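Side-chain contacts in exopolyphosphatase (Aquifex aeolicus, PDB 1T6C), which probably hydrolyses phosphoanhydride bonds of polyphosphate or guanosine pentaphosphate, as a calcium-binding Ppx/GppA phosphatase with an actin-like fold: residues 218-223 and 237-242; 168-173 and 278-283. All blocks are in the same frame, centred on the assembly; numbering follows the deposited sequence.

Interaction 1: residues 218-223 and 237-242; sequences TLAALE and KVLTYG
L239, on the short strand 238-240, points at the last turns of the helix that holds L219, A220 and E223; the axes of helix and strand lie 9.3 Å apart and stand almost square to each other, at 87°. The backbones come nearest at A220 and K237, whose CA atoms are 6.9 Å apart. L239 does the touching with its two methyls, which part company at the helix surface. CD1 lies against the helix at L219 and A220, 3.9 Å from A220 N and 4.1 Å from L219 CB, while CD2 lies 3.8 Å from E223 CB. Strand 238-240 is an outermost strand of the six-stranded sheet of this actin-like fold, bonded to strand 292-296, and helix 214-223 packs against it here. E223 and L239 run past each other in opposite directions: CB and CG of E223 lie alongside CD2, and with CG anti to the backbone N the chain then bends at chi2 (62°) before its carboxylate, where OE1 is hydrogen-bonded to W247 NE1 and OE2 to Q243 NE2. With L239 cut back to an alanine, both terminal methyls are gone, and a gap would probably open between strand and helix, with E223 CB and CG losing the CD2 contact. L239 also touches I244, L293 and V295.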
loop_
_atom_site.group_PDB
_atom_site.type_symbol
_atom_site.label_atom_id
_atom_site.label_comp_id
_atom_site.label_asym_id
_atom_site.label_seq_id
_atom_site.Cartn_x
_atom_site.Cartn_y
_atom_site.Cartn_z
ATOM N N THR A 218 -1.317 11.177 -2.334
ATOM C CA THR A 218 -0.684 12.496 -2.216
ATOM C C THR A 218 -0.877 13.297 -3.476
ATOM O O THR A 218 -1.226 14.470 -3.403
ATOM C CB THR A 218 0.790 12.355 -1.899
ATOM O OG1 THR A 218 0.936 11.696 -0.631
ATOM C CG2 THR A 218 1.434 13.717 -1.756
ATOM N N LEU A 219 -0.727 12.659 -4.642
ATOM C CA LEU A 219 -0.955 13.343 -5.919
ATOM C C LEU A 219 -2.377 13.860 -6.047
ATOM O O LEU A 219 -2.599 15.008 -6.441
ATOM C CB LEU A 219 -0.625 12.412 -7.089
ATOM C CG LEU A 219 0.671 12.488 -7.850
ATOM C CD1 LEU A 219 0.418 11.973 -9.246
ATOM C CD2 LEU A 219 1.293 13.868 -7.915
ATOM N N ALA A 220 -3.353 13.039 -5.650
ATOM C CA ALA A 220 -4.739 13.451 -5.676
ATOM C C ALA A 220 -4.975 14.637 -4.755
ATOM O O ALA A 220 -5.642 15.604 -5.144
ATOM C CB ALA A 220 -5.653 12.285 -5.317
ATOM N N ALA A 221 -4.420 14.618 -3.547
ATOM C CA ALA A 221 -4.547 15.751 -2.634
ATOM C C ALA A 221 -3.922 17.005 -3.233
ATOM O O ALA A 221 -4.458 18.089 -3.105
ATOM C CB ALA A 221 -3.896 15.428 -1.284
ATOM N N LEU A 222 -2.767 16.876 -3.868
ATOM C CA LEU A 222 -2.134 18.025 -4.526
ATOM C C LEU A 222 -2.996 18.567 -5.677
ATOM O O LEU A 222 -3.279 19.794 -5.738
ATOM C CB LEU A 222 -0.727 17.636 -5.018
ATOM C CG LEU A 222 0.320 17.329 -3.952
ATOM C CD1 LEU A 222 1.576 16.776 -4.590
ATOM C CD2 LEU A 222 0.656 18.575 -3.147
ATOM N N GLU A 223 -3.453 17.678 -6.550
ATOM C CA GLU A 223 -4.240 18.090 -7.732
ATOM C C GLU A 223 -5.524 18.820 -7.352
ATOM O O GLU A 223 -5.862 19.845 -7.948
ATOM C CB GLU A 223 -4.545 16.895 -8.618
ATOM C CG GLU A 223 -5.403 17.228 -9.821
ATOM C CD GLU A 223 -4.768 18.212 -10.774
ATOM O OE1 GLU A 223 -3.522 18.360 -10.792
ATOM O OE2 GLU A 223 -5.523 18.861 -11.512
ATOM N N LYS A 237 -11.454 10.176 -6.511
ATOM C CA LYS A 237 -11.033 11.210 -7.449
ATOM C C LYS A 237 -10.375 10.571 -8.676
ATOM O O LYS A 237 -9.694 9.546 -8.581
ATOM C CB LYS A 237 -10.044 12.175 -6.788
ATOM C CG LYS A 237 -10.646 13.145 -5.803
ATOM C CD LYS A 237 -11.688 14.064 -6.480
ATOM C CE LYS A 237 -11.955 15.328 -5.675
ATOM N NZ LYS A 237 -12.966 15.034 -4.627
ATOM N N VAL A 238 -10.569 11.191 -9.828
ATOM C CA VAL A 238 -9.876 10.808 -11.060
ATOM C C VAL A 238 -8.603 11.615 -11.252
ATOM O O VAL A 238 -8.568 12.830 -10.975
ATOM C CB VAL A 238 -10.790 11.018 -12.260
ATOM C CG1 VAL A 238 -10.048 10.777 -13.556
ATOM C CG2 VAL A 238 -11.992 10.129 -12.114
ATOM N N LEU A 239 -7.553 10.948 -11.743
ATOM C CA LEU A 239 -6.360 11.634 -12.218
ATOM C C LEU A 239 -6.095 11.210 -13.651
ATOM O O LEU A 239 -6.025 10.010 -13.953
ATOM C CB LEU A 239 -5.150 11.282 -11.353
ATOM C CG LEU A 239 -5.153 11.888 -9.941
ATOM C CD1 LEU A 239 -3.999 11.305 -9.112
ATOM C CD2 LEU A 239 -5.068 13.361 -9.962
ATOM N N THR A 240 -5.929 12.196 -14.530
ATOM C CA THR A 240 -5.664 11.898 -15.925
ATOM C C THR A 240 -4.187 11.760 -16.149
ATOM O O THR A 240 -3.395 12.256 -15.364
ATOM C CB THR A 240 -6.206 13.010 -16.864
ATOM O OG1 THR A 240 -5.502 14.218 -16.621
ATOM C CG2 THR A 240 -7.624 13.343 -16.561
ATOM N N TYR A 241 -3.812 11.181 -17.280
ATOM C CA TYR A 241 -2.421 11.137 -17.713
ATOM C C TYR A 241 -1.859 12.569 -17.681
ATOM O O TYR A 241 -0.770 12.807 -17.164
ATOM C CB TYR A 241 -2.309 10.527 -19.122
ATOM C CG TYR A 241 -0.877 10.506 -19.589
ATOM C CD1 TYR A 241 -0.066 9.420 -19.333
ATOM C CD2 TYR A 241 -0.318 11.614 -20.250
ATOM C CE1 TYR A 241 1.296 9.421 -19.748
ATOM C CE2 TYR A 241 1.005 11.612 -20.662
ATOM C CZ TYR A 241 1.807 10.520 -20.399
ATOM O OH TYR A 241 3.119 10.561 -20.802
ATOM N N GLY A 242 -2.577 13.522 -18.298
ATOM C CA GLY A 242 -2.123 14.907 -18.316
ATOM C C GLY A 242 -1.849 15.518 -16.950
ATOM O O GLY A 242 -0.874 16.242 -16.781
#

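Interaction 2: residues 168-173 and 278-283; sequences IGIVNL and IGIFLK
I280 reaches out from helix 278-283 and puts one methyl, CD1, among three side chains of 168-173. I168 crosses it obliquely, its own CD1 lying 4.0 Å from I280 CD1 and 4.1 Å from I280 CG1, so that the two chain ends touch. I170 meets it at about a right angle and from another side, with the branch methyl rather than the long arm: I170 CG2 is 3.7 Å from I280 CD1. A looser third contact comes from L173, whose CD1 stands 4.2 Å from I280 CD1. The extended arm of I280, with CD1 anti to CA (chi2 172°), carries the methyl across to the start of the other helix, where G169 is the N-cap residue. There it also touches the backbone, 3.7 Å from I168 O. The CA atoms of I168 and I280 remain 8.7 Å apart, and it is the long I280 side chain that bridges most of the gap. Beyond the contact, F194 of helix 185-199 packs on I168, while T215 and Q145 adjoin I170. The calcium ion, held by D144, G146, S149 and E151, lies about 8 Å from the side chain of I168, which places this packing beside the metal site without entering its coordination. Across the interface the side chains meet through hydrocarbon alone, and the grip of I280 therefore rests on shape and on burial from water rather than on directional bonds.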
loop_
_atom_site.group_PDB
_atom_site.type_symbol
_atom_site.label_atom_id
_atom_site.label_comp_id
_atom_site.label_asym_id
_atom_site.label_seq_id
_atom_site.Cartn_x
_atom_site.Cartn_y
_atom_site.Cartn_z
ATOM N N ILE A 168 9.587 -3.176 -8.172
ATOM C CA ILE A 168 10.095 -1.897 -8.663
ATOM C C ILE A 168 9.950 -0.834 -7.569
ATOM O O ILE A 168 9.386 0.258 -7.792
ATOM C CB ILE A 168 9.380 -1.472 -9.967
ATOM C CG1 ILE A 168 7.849 -1.435 -9.791
ATOM C CG2 ILE A 168 9.813 -2.402 -11.077
ATOM C CD1 ILE A 168 7.085 -0.915 -11.001
ATOM N N GLY A 169 10.458 -1.152 -6.383
ATOM C CA GLY A 169 10.282 -0.276 -5.241
ATOM C C GLY A 169 10.897 1.086 -5.482
ATOM O O GLY A 169 11.970 1.201 -6.102
ATOM N N ILE A 170 10.210 2.123 -5.025
ATOM C CA ILE A 170 10.627 3.489 -5.342
ATOM C C ILE A 170 11.926 3.931 -4.654
ATOM O O ILE A 170 12.641 4.765 -5.188
ATOM C CB ILE A 170 9.487 4.489 -5.190
ATOM C CG1 ILE A 170 8.965 4.586 -3.766
ATOM C CG2 ILE A 170 8.350 4.135 -6.166
ATOM C CD1 ILE A 170 7.915 5.700 -3.526
ATOM N N VAL A 171 12.277 3.382 -3.502
ATOM C CA VAL A 171 13.563 3.673 -2.918
ATOM C C VAL A 171 14.675 3.160 -3.839
ATOM O O VAL A 171 15.663 3.889 -4.123
ATOM C CB VAL A 171 13.648 3.054 -1.479
ATOM C CG1 VAL A 171 15.046 3.146 -0.918
ATOM C CG2 VAL A 171 12.697 3.768 -0.580
ATOM N N ASN A 172 14.551 1.910 -4.272
ATOM C CA ASN A 172 15.550 1.319 -5.159
ATOM C C ASN A 172 15.598 2.015 -6.504
ATOM O O ASN A 172 16.682 2.291 -7.033
ATOM C CB ASN A 172 15.307 -0.183 -5.282
ATOM C CG ASN A 172 16.291 -0.890 -6.166
ATOM O OD1 ASN A 172 17.488 -0.589 -6.190
ATOM N ND2 ASN A 172 15.789 -1.880 -6.876
ATOM N N LEU A 173 14.453 2.346 -7.085
ATOM C CA LEU A 173 14.468 3.040 -8.374
ATOM C C LEU A 173 15.161 4.392 -8.275
ATOM O O LEU A 173 15.935 4.775 -9.156
ATOM C CB LEU A 173 13.062 3.264 -8.905
ATOM C CG LEU A 173 12.224 2.041 -9.250
ATOM C CD1 LEU A 173 10.986 2.412 -10.012
ATOM C CD2 LEU A 173 13.059 1.017 -9.952
ATOM N N ILE A 278 5.533 8.722 -8.856
ATOM C CA ILE A 278 4.680 9.368 -9.856
ATOM C C ILE A 278 4.974 8.762 -11.220
ATOM O O ILE A 278 4.050 8.497 -11.992
ATOM C CB ILE A 278 4.905 10.876 -9.871
ATOM C CG1 ILE A 278 4.464 11.506 -8.560
ATOM C CG2 ILE A 278 4.094 11.512 -10.996
ATOM C CD1 ILE A 278 4.967 12.934 -8.408
ATOM N N GLY A 279 6.232 8.496 -11.527
ATOM C CA GLY A 279 6.625 7.918 -12.809
ATOM C C GLY A 279 6.041 6.548 -13.085
ATOM O O GLY A 279 5.658 6.248 -14.236
ATOM N N ILE A 280 5.924 5.720 -12.044
ATOM C CA ILE A 280 5.327 4.418 -12.192
ATOM C C ILE A 280 3.902 4.577 -12.690
ATOM O O ILE A 280 3.483 3.877 -13.601
ATOM C CB ILE A 280 5.333 3.607 -10.851
ATOM C CG1 ILE A 280 6.749 3.176 -10.504
ATOM C CG2 ILE A 280 4.359 2.397 -10.970
ATOM C CD1 ILE A 280 6.843 2.550 -9.120
ATOM N N PHE A 281 3.144 5.471 -12.088
ATOM C CA PHE A 281 1.741 5.650 -12.507
ATOM C C PHE A 281 1.649 6.286 -13.872
ATOM O O PHE A 281 0.767 5.913 -14.652
ATOM C CB PHE A 281 0.984 6.475 -11.483
ATOM C CG PHE A 281 0.677 5.697 -10.233
ATOM C CD1 PHE A 281 1.487 5.809 -9.113
ATOM C CD2 PHE A 281 -0.368 4.796 -10.209
ATOM C CE1 PHE A 281 1.226 5.043 -7.999
ATOM C CE2 PHE A 281 -0.612 4.019 -9.085
ATOM C CZ PHE A 281 0.163 4.158 -7.998
ATOM N N LEU A 282 2.544 7.214 -14.187
ATOM C CA LEU A 282 2.502 7.911 -15.497
ATOM C C LEU A 282 2.777 6.881 -16.599
ATOM O O LEU A 282 2.010 6.759 -17.579
ATOM C CB LEU A 282 3.534 9.048 -15.502
ATOM C CG LEU A 282 3.537 9.898 -16.768
ATOM C CD1 LEU A 282 2.246 10.729 -16.829
ATOM C CD2 LEU A 282 4.801 10.758 -16.740
ATOM N N LYS A 283 3.869 6.124 -16.461
ATOM C CA LYS A 283 4.206 5.091 -17.431
ATOM C C LYS A 283 3.139 3.990 -17.503
ATOM O O LYS A 283 2.865 3.457 -18.574
ATOM C CB LYS A 283 5.636 4.537 -17.206
ATOM C CG LYS A 283 6.110 3.514 -18.237
ATOM C CD LYS A 283 6.204 4.032 -19.679
ATOM C CE LYS A 283 7.323 5.040 -19.877
ATOM N NZ LYS A 283 7.512 5.311 -21.373
#

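How the interactions relate
The two contacts lie 16 Å apart between centres, in the part of the actin-like fold built round the six-stranded sheet. Along the chain 168-173 comes first, then both segments of interaction 1, and finally 278-283, so interaction 1 pairs near neighbours in sequence that lie between the two distant partners of interaction 2. They meet through helix 274-288: I278 CD1 lies 3.8 Å from L219 CD2, and L282 packs tightly on Y241. This helix thus contributes to both places, touching L219 and Y241 of interaction 1 while its I280 faces 168-173, and so ties the packing at the sheet's outer strand 238-240 to that near the calcium site.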